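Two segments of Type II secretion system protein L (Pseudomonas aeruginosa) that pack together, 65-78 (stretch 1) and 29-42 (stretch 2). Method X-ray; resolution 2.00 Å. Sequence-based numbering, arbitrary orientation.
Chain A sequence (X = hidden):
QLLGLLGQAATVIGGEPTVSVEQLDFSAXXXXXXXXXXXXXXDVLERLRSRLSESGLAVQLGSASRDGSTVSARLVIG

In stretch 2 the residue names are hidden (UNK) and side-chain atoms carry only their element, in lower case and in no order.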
# COMPACT_ATOMS: atom_id res chain seq x y z
N SER A 65 20.61 -6.64 -6.20
CA SER A 65 21.57 -7.73 -6.13
C SER A 65 20.84 -9.04 -6.39
O SER A 65 19.66 -9.18 -6.08
CB SER A 65 22.26 -7.76 -4.77
OG SER A 65 22.89 -9.02 -4.57
N ARG A 66 21.57 -10.01 -6.94
CA ARG A 66 21.02 -11.33 -7.21
C ARG A 66 21.34 -12.29 -6.08
O ARG A 66 22.45 -12.28 -5.53
CB ARG A 66 21.56 -11.90 -8.52
CG ARG A 66 21.09 -13.32 -8.76
CD ARG A 66 21.41 -13.80 -10.15
NE ARG A 66 20.71 -13.06 -11.19
CZ ARG A 66 19.43 -13.22 -11.49
NH1 ARG A 66 18.67 -14.08 -10.80
NH2 ARG A 66 18.89 -12.52 -12.48
N ASP A 67 20.37 -13.14 -5.75
CA ASP A 67 20.56 -14.27 -4.85
C ASP A 67 19.75 -15.43 -5.41
O ASP A 67 18.52 -15.41 -5.37
CB ASP A 67 20.13 -13.95 -3.42
CG ASP A 67 21.20 -13.21 -2.64
OD1 ASP A 67 22.32 -13.75 -2.49
OD2 ASP A 67 20.93 -12.07 -2.19
N GLY A 68 20.44 -16.43 -5.96
CA GLY A 68 19.73 -17.55 -6.56
C GLY A 68 19.00 -17.13 -7.82
O GLY A 68 19.57 -16.50 -8.72
N SER A 69 17.71 -17.45 -7.87
CA SER A 69 16.90 -17.25 -9.07
C SER A 69 16.36 -15.83 -9.21
O SER A 69 15.82 -15.51 -10.27
CB SER A 69 15.73 -18.22 -9.07
OG SER A 69 16.19 -19.56 -9.05
N THR A 70 16.49 -14.98 -8.19
CA THR A 70 15.87 -13.66 -8.22
C THR A 70 16.88 -12.57 -7.86
O THR A 70 17.93 -12.84 -7.27
CB THR A 70 14.67 -13.58 -7.26
OG1 THR A 70 15.08 -13.90 -5.93
CG2 THR A 70 13.57 -14.53 -7.68
N VAL A 71 16.55 -11.35 -8.27
CA VAL A 71 17.21 -10.14 -7.79
C VAL A 71 16.23 -9.41 -6.88
O VAL A 71 15.02 -9.60 -6.94
CB VAL A 71 17.68 -9.23 -8.95
CG1 VAL A 71 18.58 -10.01 -9.91
CG2 VAL A 71 16.49 -8.66 -9.72
N SER A 72 16.78 -8.56 -6.01
CA SER A 72 15.98 -7.83 -5.04
C SER A 72 16.47 -6.40 -4.97
O SER A 72 17.65 -6.12 -5.18
CB SER A 72 16.04 -8.46 -3.65
OG SER A 72 17.34 -8.37 -3.11
N ALA A 73 15.54 -5.49 -4.68
CA ALA A 73 15.85 -4.07 -4.60
C ALA A 73 14.75 -3.39 -3.80
O ALA A 73 13.70 -3.98 -3.51
CB ALA A 73 15.96 -3.45 -5.99
N ARG A 74 15.01 -2.14 -3.44
CA ARG A 74 14.04 -1.29 -2.76
C ARG A 74 13.56 -0.22 -3.72
O ARG A 74 14.37 0.47 -4.34
CB ARG A 74 14.67 -0.67 -1.51
CG ARG A 74 13.71 0.10 -0.62
CD ARG A 74 14.37 0.37 0.73
NE ARG A 74 13.53 1.18 1.61
CZ ARG A 74 13.53 2.51 1.62
NH1 ARG A 74 14.31 3.19 0.79
NH2 ARG A 74 12.75 3.16 2.47
N LEU A 75 12.24 -0.10 -3.86
CA LEU A 75 11.61 0.94 -4.66
C LEU A 75 11.02 1.99 -3.74
O LEU A 75 10.35 1.66 -2.75
CB LEU A 75 10.50 0.37 -5.54
CG LEU A 75 10.78 -0.08 -6.97
CD1 LEU A 75 9.49 -0.63 -7.57
CD2 LEU A 75 11.29 1.07 -7.81
N VAL A 76 11.26 3.26 -4.05
CA VAL A 76 10.66 4.39 -3.35
C VAL A 76 9.78 5.13 -4.34
O VAL A 76 10.25 5.56 -5.40
CB VAL A 76 11.72 5.33 -2.75
CG1 VAL A 76 11.07 6.56 -2.12
CG2 VAL A 76 12.57 4.59 -1.72
N ILE A 77 8.50 5.27 -4.00
CA ILE A 77 7.52 5.94 -4.85
C ILE A 77 6.94 7.13 -4.09
O ILE A 77 6.55 7.00 -2.93
CB ILE A 77 6.40 4.99 -5.30
CG1 ILE A 77 6.99 3.76 -5.97
CG2 ILE A 77 5.44 5.72 -6.24
CD1 ILE A 77 5.98 2.69 -6.34
N GLY A 78 6.87 8.28 -4.76
CA GLY A 78 6.33 9.49 -4.16
C GLY A 78 7.44 10.41 -3.68
O GLY A 78 8.62 10.07 -3.80
N UNK A 29 5.05 10.72 8.07
CA UNK A 29 6.26 11.43 8.48
C UNK A 29 7.33 11.35 7.41
O UNK A 29 8.00 12.35 7.11
c UNK A 29 6.78 10.85 9.80
N UNK A 30 7.51 10.17 6.80
CA UNK A 30 8.53 10.02 5.77
C UNK A 30 8.10 10.65 4.45
O UNK A 30 8.92 11.24 3.75
n UNK A 30 9.78 4.05 5.16
c UNK A 30 10.54 6.78 5.01
n UNK A 30 8.37 4.32 3.36
c UNK A 30 8.86 8.54 5.58
c UNK A 30 9.25 4.83 4.22
n UNK A 30 9.59 6.11 4.13
c UNK A 30 10.27 8.27 5.06
N UNK A 31 6.83 10.52 4.09
CA UNK A 31 6.30 11.20 2.93
C UNK A 31 6.45 10.47 1.61
O UNK A 31 6.30 11.10 0.55
N UNK A 32 6.73 9.17 1.62
CA UNK A 32 6.80 8.40 0.39
C UNK A 32 6.47 6.95 0.70
O UNK A 32 6.23 6.58 1.86
c UNK A 32 9.31 8.20 0.66
o UNK A 32 9.27 7.12 1.30
o UNK A 32 10.25 9.01 0.77
c UNK A 32 8.17 8.53 -0.28
N UNK A 33 6.47 6.12 -0.34
CA UNK A 33 6.11 4.71 -0.23
C UNK A 33 7.34 3.89 -0.60
O UNK A 33 7.89 4.06 -1.70
c UNK A 33 4.53 2.88 -0.96
c UNK A 33 4.92 4.35 -1.13
c UNK A 33 3.73 5.26 -0.82
N UNK A 34 7.77 3.00 0.30
CA UNK A 34 8.93 2.14 0.08
C UNK A 34 8.48 0.70 -0.13
O UNK A 34 7.62 0.19 0.60
c UNK A 34 9.91 2.21 1.25
N UNK A 35 9.09 0.05 -1.12
CA UNK A 35 8.72 -1.30 -1.53
C UNK A 35 9.97 -2.16 -1.65
O UNK A 35 10.93 -1.77 -2.34
c UNK A 35 5.82 -1.29 -4.14
c UNK A 35 6.70 0.84 -3.16
c UNK A 35 7.98 -1.30 -2.88
c UNK A 35 6.60 -0.66 -2.99
N UNK A 36 9.96 -3.32 -1.00
CA UNK A 36 10.96 -4.35 -1.21
C UNK A 36 10.42 -5.33 -2.25
O UNK A 36 9.42 -6.00 -2.00
o UNK A 36 13.96 -4.49 -0.02
c UNK A 36 13.36 -3.93 0.90
n UNK A 36 13.94 -3.06 1.72
c UNK A 36 11.28 -5.09 0.09
c UNK A 36 11.91 -4.22 1.17
N UNK A 37 11.08 -5.40 -3.41
CA UNK A 37 10.60 -6.20 -4.52
C UNK A 37 11.65 -7.24 -4.89
O UNK A 37 12.84 -7.09 -4.63
c UNK A 37 9.13 -4.35 -5.40
c UNK A 37 11.45 -4.60 -6.29
c UNK A 37 10.23 -5.34 -5.75
N UNK A 38 11.18 -8.31 -5.52
CA UNK A 38 12.04 -9.28 -6.17
C UNK A 38 11.54 -9.51 -7.59
O UNK A 38 10.35 -9.36 -7.87
n UNK A 38 15.44 -11.69 -0.65
n UNK A 38 13.16 -11.53 -0.74
c UNK A 38 12.86 -10.54 -4.10
c UNK A 38 13.21 -11.92 -3.57
c UNK A 38 14.32 -11.70 -1.36
n UNK A 38 14.37 -11.89 -2.68
c UNK A 38 12.08 -10.61 -5.40
N UNK A 39 12.46 -9.85 -8.48
CA UNK A 39 12.13 -10.12 -9.87
C UNK A 39 13.16 -11.10 -10.42
O UNK A 39 14.22 -11.28 -9.82
c UNK A 39 12.12 -8.82 -10.70
N UNK A 40 12.86 -11.76 -11.54
CA UNK A 40 13.84 -12.71 -12.08
C UNK A 40 15.17 -12.06 -12.46
O UNK A 40 16.20 -12.74 -12.42
c UNK A 40 11.95 -12.42 -13.57
c UNK A 40 13.13 -13.30 -13.31
c UNK A 40 11.58 -11.82 -12.26
N UNK A 41 15.17 -10.78 -12.82
CA UNK A 41 16.40 -10.16 -13.28
C UNK A 41 16.30 -8.65 -13.24
O UNK A 41 15.23 -8.08 -13.07
N UNK A 42 17.46 -8.02 -13.42
CA UNK A 42 17.54 -6.57 -13.31
C UNK A 42 16.72 -5.88 -14.39
O UNK A 42 16.16 -4.80 -14.15
c UNK A 42 19.90 -6.79 -12.38
c UNK A 42 21.66 -8.34 -11.85
c UNK A 42 21.54 -8.03 -10.50
c UNK A 42 19.79 -6.49 -11.03
c UNK A 42 20.84 -7.72 -12.77
c UNK A 42 20.61 -7.11 -10.09
c UNK A 42 19.01 -6.12 -13.39
O HOH W 1 12.72 -1.01 3.00
O HOH W 2 16.65 -12.16 -4.14

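Position 29 carries a single side-chain carbon, a bare CB, and touches nothing on stretch 1: Ala 29. Position 30 has three carbons, a nitrogen, then a carbon bearing two more nitrogens, a guanidinium: Arg 30. Its NH1 lies 4.1 Å from Arg 74 NH2, an approach of like charges. Position 31 has no side-chain atoms, and its backbone angles would jam a CB against the preceding carbonyl oxygen: Gly 31.

Position 32 shows two carbons, the second carrying two oxygens, and that second carbon lies 3.7 Å from Val 76 CG1. A short carboxylate is Asp 32; its OD2 accepts from Arg 30 NE at 3.0 Å in a salt bridge, so the charge is answered within its own stretch.

Position 33 has three carbons, branched at CB, with CB 4.5 Å from Ile 77 CB: Val 33. Its backbone pairs with Ile 77 in both directions, N to O and O to N, each at 2.7 Å. Position 34 has one carbon, CB, lying 3.2 Å from Arg 74 NH2 and over one face of that guanidinium: Ala 34.

Position 35 has four carbons forked at the second. CB sits 4.0 Å from Leu 75 CB, and one fork tip reaches the end of Ile 77. This is Leu 35, with CD1 3.7 Å from Ile 77 CD1.

Position 36 has three carbons, the third carrying one oxygen and one nitrogen, beside the Arg 74 side chain: an amide, Gln 36. Its NE2 is 3.6 Å from Arg 74 CD and gives a hydrogen bond of 2.7 Å to water 1, which also accepts from Arg 74 NE at 2.7 Å.

Position 37 has three carbons branched at CB, one tip near the end of Leu 75: Val 37, with CG1 4.3 Å from Leu 75 CD1. Position 38 repeats the three-carbon, guanidinium-ended pattern and runs past Ser 72 and Thr 70: Arg 38. Its CG lies 3.8 Å from Ser 72 CB, while NE donates to water 2 at 2.7 Å, a water also 2.9 Å from Thr 70 OG1.

Position 39 is one carbon, CB, 4.5 Å from Val 71 CG2: Ala 39. Position 40 has three carbons closing a ring onto its own N: Pro 40. Its O accepts from Arg 66 NH2 at 2.7 Å. Position 41 lacks a side chain: Gly 41, an N-cap. Position 42 has one carbon and a six-carbon ring, with Val 71 CG1 over its face, 3.7 Å from the centroid: Phe 42.

The rules are legible. Antiparallel strands pair through Val 71, Ala 73, Leu 75 and Ile 77, each joined by two backbone hydrogen bonds to its partner. Those residues share one face with Val 33, Leu 35, Val 37 and Ala 39, giving an apolar layer; Ser 72, Arg 74, Gln 36 and Arg 38 occupy the other, where water links polar ends. Beyond the ladder, Arg 66 and Phe 42 extend the contact.

Stretch 2 29-42: ARGDVALQVRAPGF
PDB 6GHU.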